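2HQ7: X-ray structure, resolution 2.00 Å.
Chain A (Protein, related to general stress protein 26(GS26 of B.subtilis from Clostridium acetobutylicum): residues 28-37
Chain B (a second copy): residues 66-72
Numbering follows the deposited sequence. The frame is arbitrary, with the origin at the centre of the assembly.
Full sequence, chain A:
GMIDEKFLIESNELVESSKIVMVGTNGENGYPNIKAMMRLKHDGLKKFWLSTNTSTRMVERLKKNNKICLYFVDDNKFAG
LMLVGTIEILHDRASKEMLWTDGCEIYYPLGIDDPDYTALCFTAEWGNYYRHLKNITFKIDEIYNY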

ATOM      1  N   GLU A  28     -13.276  -4.659  -5.464  1.00 32.73           N
ATOM      2  CA  GLU A  28     -14.455  -5.507  -5.570  1.00 31.35           C
ATOM      3  C   GLU A  28     -14.725  -6.167  -4.226  1.00 30.78           C
ATOM      4  O   GLU A  28     -13.797  -6.559  -3.488  1.00 27.60           O
ATOM      5  CB  GLU A  28     -14.222  -6.584  -6.661  1.00 33.93           C
ATOM      6  CG  GLU A  28     -15.264  -6.627  -7.774  1.00 40.99           C
ATOM      7  N   ASN A  29     -16.006  -6.289  -3.898  1.00 29.83           N
ATOM      8  CA  ASN A  29     -16.455  -7.084  -2.774  1.00 29.26           C
ATOM      9  C   ASN A  29     -16.035  -6.543  -1.429  1.00 28.53           C
ATOM     10  O   ASN A  29     -16.072  -7.255  -0.437  1.00 30.05           O
ATOM     11  CB  ASN A  29     -16.011  -8.548  -2.913  1.00 32.29           C
ATOM     12  CG  ASN A  29     -16.642  -9.240  -4.096  1.00 41.53           C
ATOM     13  OD1 ASN A  29     -17.865  -9.265  -4.229  1.00 41.71           O
ATOM     14  ND2 ASN A  29     -15.810  -9.811  -4.963  1.00 43.71           N
ATOM     15  N   GLY A  30     -15.664  -5.280  -1.382  1.00 25.18           N
ATOM     16  CA  GLY A  30     -15.443  -4.621  -0.112  1.00 27.79           C
ATOM     17  C   GLY A  30     -14.016  -4.667   0.341  1.00 27.94           C
ATOM     18  O   GLY A  30     -13.731  -4.272   1.468  1.00 29.30           O
ATOM     19  N   TYR A  31     -13.115  -5.108  -0.533  1.00 25.27           N
ATOM     20  CA  TYR A  31     -11.739  -5.294  -0.139  1.00 26.66           C
ATOM     21  C   TYR A  31     -10.941  -4.146  -0.673  1.00 25.95           C
ATOM     22  O   TYR A  31     -11.169  -3.744  -1.807  1.00 25.50           O
ATOM     23  CB  TYR A  31     -11.167  -6.593  -0.712  1.00 29.44           C
ATOM     24  CG  TYR A  31     -11.744  -7.864  -0.124  1.00 29.33           C
ATOM     25  CD1 TYR A  31     -12.922  -8.411  -0.612  1.00 25.09           C
ATOM     26  CD2 TYR A  31     -11.069  -8.552   0.864  1.00 28.98           C
ATOM     27  CE1 TYR A  31     -13.447  -9.581  -0.067  1.00 27.77           C
ATOM     28  CE2 TYR A  31     -11.577  -9.699   1.404  1.00 32.18           C
ATOM     29  CZ  TYR A  31     -12.762 -10.214   0.933  1.00 24.75           C
ATOM     30  OH  TYR A  31     -13.213 -11.381   1.482  1.00 28.54           O
ATOM     31  N   PRO A  32      -9.978  -3.625   0.127  1.00 26.76           N
ATOM     32  CA  PRO A  32      -9.038  -2.683  -0.441  1.00 26.35           C
ATOM     33  C   PRO A  32      -8.130  -3.371  -1.428  1.00 27.97           C
ATOM     34  O   PRO A  32      -7.966  -4.597  -1.395  1.00 27.45           O
ATOM     35  CB  PRO A  32      -8.208  -2.204   0.768  1.00 27.70           C
ATOM     36  CG  PRO A  32      -8.881  -2.755   1.966  1.00 30.93           C
ATOM     37  CD  PRO A  32      -9.692  -3.890   1.551  1.00 23.00           C
ATOM     38  N   ASN A  33      -7.538  -2.575  -2.308  1.00 25.34           N
ATOM     39  CA  ASN A  33      -6.631  -3.087  -3.277  1.00 26.75           C
ATOM     40  C   ASN A  33      -5.491  -2.080  -3.275  1.00 25.60           C
ATOM     41  O   ASN A  33      -5.710  -0.891  -3.009  1.00 25.36           O
ATOM     42  CB  ASN A  33      -7.294  -3.152  -4.657  1.00 25.66           C
ATOM     43  CG  ASN A  33      -8.132  -4.388  -4.895  1.00 29.37           C
ATOM     44  OD1 ASN A  33      -8.586  -4.566  -6.014  1.00 33.47           O
ATOM     45  ND2 ASN A  33      -8.412  -5.196  -3.872  1.00 29.90           N
ATOM     46  N   ILE A  34      -4.277  -2.557  -3.503  1.00 27.24           N
ATOM     47  CA  ILE A  34      -3.105  -1.676  -3.635  1.00 25.33           C
ATOM     48  C   ILE A  34      -2.323  -1.982  -4.921  1.00 27.47           C
ATOM     49  O   ILE A  34      -2.166  -3.140  -5.271  1.00 26.06           O
ATOM     50  CB  ILE A  34      -2.126  -1.912  -2.491  1.00 27.61           C
ATOM     51  CG1 ILE A  34      -2.755  -1.635  -1.116  1.00 24.63           C
ATOM     52  CG2 ILE A  34      -0.885  -1.093  -2.692  1.00 22.72           C
ATOM     53  CD1 ILE A  34      -1.836  -1.996   0.066  1.00 25.78           C
ATOM     54  N   LYS A  35      -1.816  -0.934  -5.583  1.00 26.13           N
ATOM     55  CA  LYS A  35      -1.095  -1.019  -6.841  1.00 30.17           C
ATOM     56  C   LYS A  35      -0.036   0.078  -6.838  1.00 28.58           C
ATOM     57  O   LYS A  35      -0.312   1.191  -6.406  1.00 30.74           O
ATOM     58  CB  LYS A  35      -2.039  -0.772  -8.032  1.00 31.03           C
ATOM     59  CG  LYS A  35      -1.404  -1.030  -9.390  1.00 39.71           C
ATOM     60  CD  LYS A  35      -2.298  -0.580 -10.568  1.00 38.24           C
ATOM     61  CE  LYS A  35      -1.941  -1.371 -11.830  1.00 44.52           C
ATOM     62  NZ  LYS A  35      -2.428  -0.756 -13.116  1.00 53.01           N
ATOM     63  N   ALA A  36       1.153  -0.223  -7.339  1.00 30.37           N
ATOM     64  CA  ALA A  36       2.212   0.776  -7.503  1.00 26.28           C
ATOM     65  C   ALA A  36       1.913   1.611  -8.733  1.00 26.13           C
ATOM     66  O   ALA A  36       1.479   1.076  -9.748  1.00 28.85           O
ATOM     67  CB  ALA A  36       3.574   0.076  -7.649  1.00 29.22           C
HETATM   68  N   MSE A  37       2.114   2.923  -8.639  1.00 26.82           N
HETATM   69  CA  MSE A  37       1.909   3.832  -9.749  1.00 29.06           C
HETATM   70  C   MSE A  37       3.059   4.821  -9.769  1.00 31.37           C
HETATM   71  O   MSE A  37       3.780   4.976  -8.787  1.00 30.83           O
HETATM   72  CB  MSE A  37       0.585   4.573  -9.607  1.00 27.13           C
HETATM   73  CG  MSE A  37      -0.622   3.696  -9.754  1.00 27.68           C
HETATM   74 SE   MSE A  37      -2.181   4.813 -10.077  0.75 33.89          SE
HETATM   75  CE  MSE A  37      -3.652   3.472  -9.749  1.00 29.17           C
TER
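Chain B (66-72) NKICLYF

Two strands from two copies of the protein pack mainly through side chains of chain B, running nearly parallel, with one lysine hydrogen bond at the N-terminal end and no backbone hydrogen bonds between them. Residues 67-72 of chain B are extended and point the same way as strand 32-37 of chain A; the axes cross at -15° and approach to 5.9 Å. Alternation along the chain B strand turns Lys B67, Cys B69 and Tyr B71 toward chain A, while Ile B68 and Leu B70 point away. Lys B67 lies opposite Tyr A31 (CA to CA 5.2 Å) and, with chi2 to chi4 all t, stretches across one face of its ring, CD 3.8 Å from the ring centroid in a CH-pi contact, so that NZ reaches the carbonyl O of Asn A29 in a 2.6 Å hydrogen bond. CD of Pro A32 sits 3.3 Å from O of Lys B67. In the buried middle, SG of Cys B69 packs 3.5 Å from CG1 of Ile A34, and CB of Cys B69 lies 3.4 Å from O of Pro A32. The Tyr B71 side chain (chi1 t) takes CG2 of Ile A34 over one ring face, 4.0 Å from CG2 to the centroid, and its OH ends 3.5 Å from CB of Ala A36. The stretches bury 548 Å² between them, both sides summed.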

ATOM      1  N   ASN B  66     -12.790  -6.597   8.530  1.00 26.95           N
ATOM      2  CA  ASN B  66     -11.500  -7.296   8.477  1.00 28.75           C
ATOM      3  C   ASN B  66     -11.060  -7.676   7.074  1.00 30.93           C
ATOM      4  O   ASN B  66     -10.192  -8.504   6.909  1.00 32.38           O
ATOM      5  CB  ASN B  66     -11.539  -8.550   9.365  1.00 31.15           C
ATOM      6  CG  ASN B  66     -12.478  -9.625   8.838  1.00 33.85           C
ATOM      7  OD1 ASN B  66     -13.210  -9.416   7.871  1.00 33.74           O
ATOM      8  ND2 ASN B  66     -12.404 -10.799   9.427  1.00 33.21           N
ATOM      9  N   LYS B  67     -11.630  -7.027   6.067  1.00 31.12           N
ATOM     10  CA  LYS B  67     -11.240  -7.227   4.691  1.00 28.10           C
ATOM     11  C   LYS B  67     -10.033  -6.351   4.423  1.00 27.14           C
ATOM     12  O   LYS B  67     -10.043  -5.122   4.616  1.00 26.53           O
ATOM     13  CB  LYS B  67     -12.386  -6.880   3.756  1.00 31.79           C
ATOM     14  CG  LYS B  67     -13.620  -7.813   3.895  1.00 25.16           C
ATOM     15  CD  LYS B  67     -14.666  -7.449   2.838  1.00 31.81           C
ATOM     16  CE  LYS B  67     -15.928  -8.290   3.033  1.00 40.79           C
ATOM     17  NZ  LYS B  67     -16.762  -8.337   1.814  1.00 40.74           N
ATOM     18  N   ILE B  68      -8.952  -7.002   4.052  1.00 24.20           N
ATOM     19  CA  ILE B  68      -7.731  -6.285   3.909  1.00 25.78           C
ATOM     20  C   ILE B  68      -7.008  -6.758   2.670  1.00 23.10           C
ATOM     21  O   ILE B  68      -7.381  -7.752   2.010  1.00 25.36           O
ATOM     22  CB  ILE B  68      -6.799  -6.409   5.159  1.00 25.59           C
ATOM     23  CG1 ILE B  68      -6.209  -7.804   5.292  1.00 27.97           C
ATOM     24  CG2 ILE B  68      -7.481  -5.972   6.450  1.00 24.33           C
ATOM     25  CD1 ILE B  68      -4.846  -7.771   5.970  1.00 28.59           C
ATOM     26  N   CYS B  69      -5.930  -6.072   2.373  1.00 24.94           N
ATOM     27  CA  CYS B  69      -4.999  -6.609   1.421  1.00 24.15           C
ATOM     28  C   CYS B  69      -3.586  -6.340   1.873  1.00 20.70           C
ATOM     29  O   CYS B  69      -3.317  -5.422   2.657  1.00 23.93           O
ATOM     30  CB  CYS B  69      -5.261  -6.062   0.040  1.00 28.62           C
ATOM     31  SG  CYS B  69      -4.573  -4.475  -0.237  1.00 37.33           S
ATOM     32  N   LEU B  70      -2.696  -7.195   1.436  1.00 22.53           N
ATOM     33  CA  LEU B  70      -1.234  -7.017   1.657  1.00 22.32           C
ATOM     34  C   LEU B  70      -0.559  -6.685   0.357  1.00 23.93           C
ATOM     35  O   LEU B  70      -0.950  -7.202  -0.702  1.00 28.47           O
ATOM     36  CB  LEU B  70      -0.598  -8.305   2.191  1.00 23.06           C
ATOM     37  CG  LEU B  70      -1.111  -8.946   3.493  1.00 29.60           C
ATOM     38  CD1 LEU B  70      -0.128 -10.048   3.978  1.00 25.34           C
ATOM     39  CD2 LEU B  70      -1.227  -7.927   4.534  1.00 25.07           C
ATOM     40  N   TYR B  71       0.487  -5.873   0.410  1.00 24.40           N
ATOM     41  CA  TYR B  71       1.275  -5.584  -0.802  1.00 23.17           C
ATOM     42  C   TYR B  71       2.771  -5.674  -0.528  1.00 26.53           C
ATOM     43  O   TYR B  71       3.246  -5.168   0.485  1.00 27.62           O
ATOM     44  CB  TYR B  71       0.920  -4.194  -1.345  1.00 26.78           C
ATOM     45  CG  TYR B  71       1.453  -3.914  -2.723  1.00 23.10           C
ATOM     46  CD1 TYR B  71       0.762  -4.342  -3.849  1.00 31.25           C
ATOM     47  CD2 TYR B  71       2.639  -3.249  -2.903  1.00 38.72           C
ATOM     48  CE1 TYR B  71       1.250  -4.105  -5.125  1.00 30.70           C
ATOM     49  CE2 TYR B  71       3.133  -3.012  -4.187  1.00 43.02           C
ATOM     50  CZ  TYR B  71       2.422  -3.448  -5.279  1.00 33.95           C
ATOM     51  OH  TYR B  71       2.919  -3.214  -6.536  1.00 40.89           O
ATOM     52  N   PHE B  72       3.499  -6.302  -1.446  1.00 27.96           N
ATOM     53  CA  PHE B  72       4.934  -6.465  -1.355  1.00 29.81           C
ATOM     54  C   PHE B  72       5.496  -5.912  -2.611  1.00 31.76           C
ATOM     55  O   PHE B  72       4.986  -6.209  -3.680  1.00 32.59           O
ATOM     56  CB  PHE B  72       5.326  -7.945  -1.307  1.00 30.69           C
ATOM     57  CG  PHE B  72       4.632  -8.711  -0.249  1.00 34.88           C
ATOM     58  CD1 PHE B  72       3.349  -9.181  -0.462  1.00 29.22           C
ATOM     59  CD2 PHE B  72       5.239  -8.932   0.987  1.00 36.92           C
ATOM     60  CE1 PHE B  72       2.692  -9.874   0.508  1.00 31.29           C
ATOM     61  CE2 PHE B  72       4.556  -9.624   1.977  1.00 34.20           C
ATOM     62  CZ  PHE B  72       3.290 -10.099   1.721  1.00 28.78           C
TER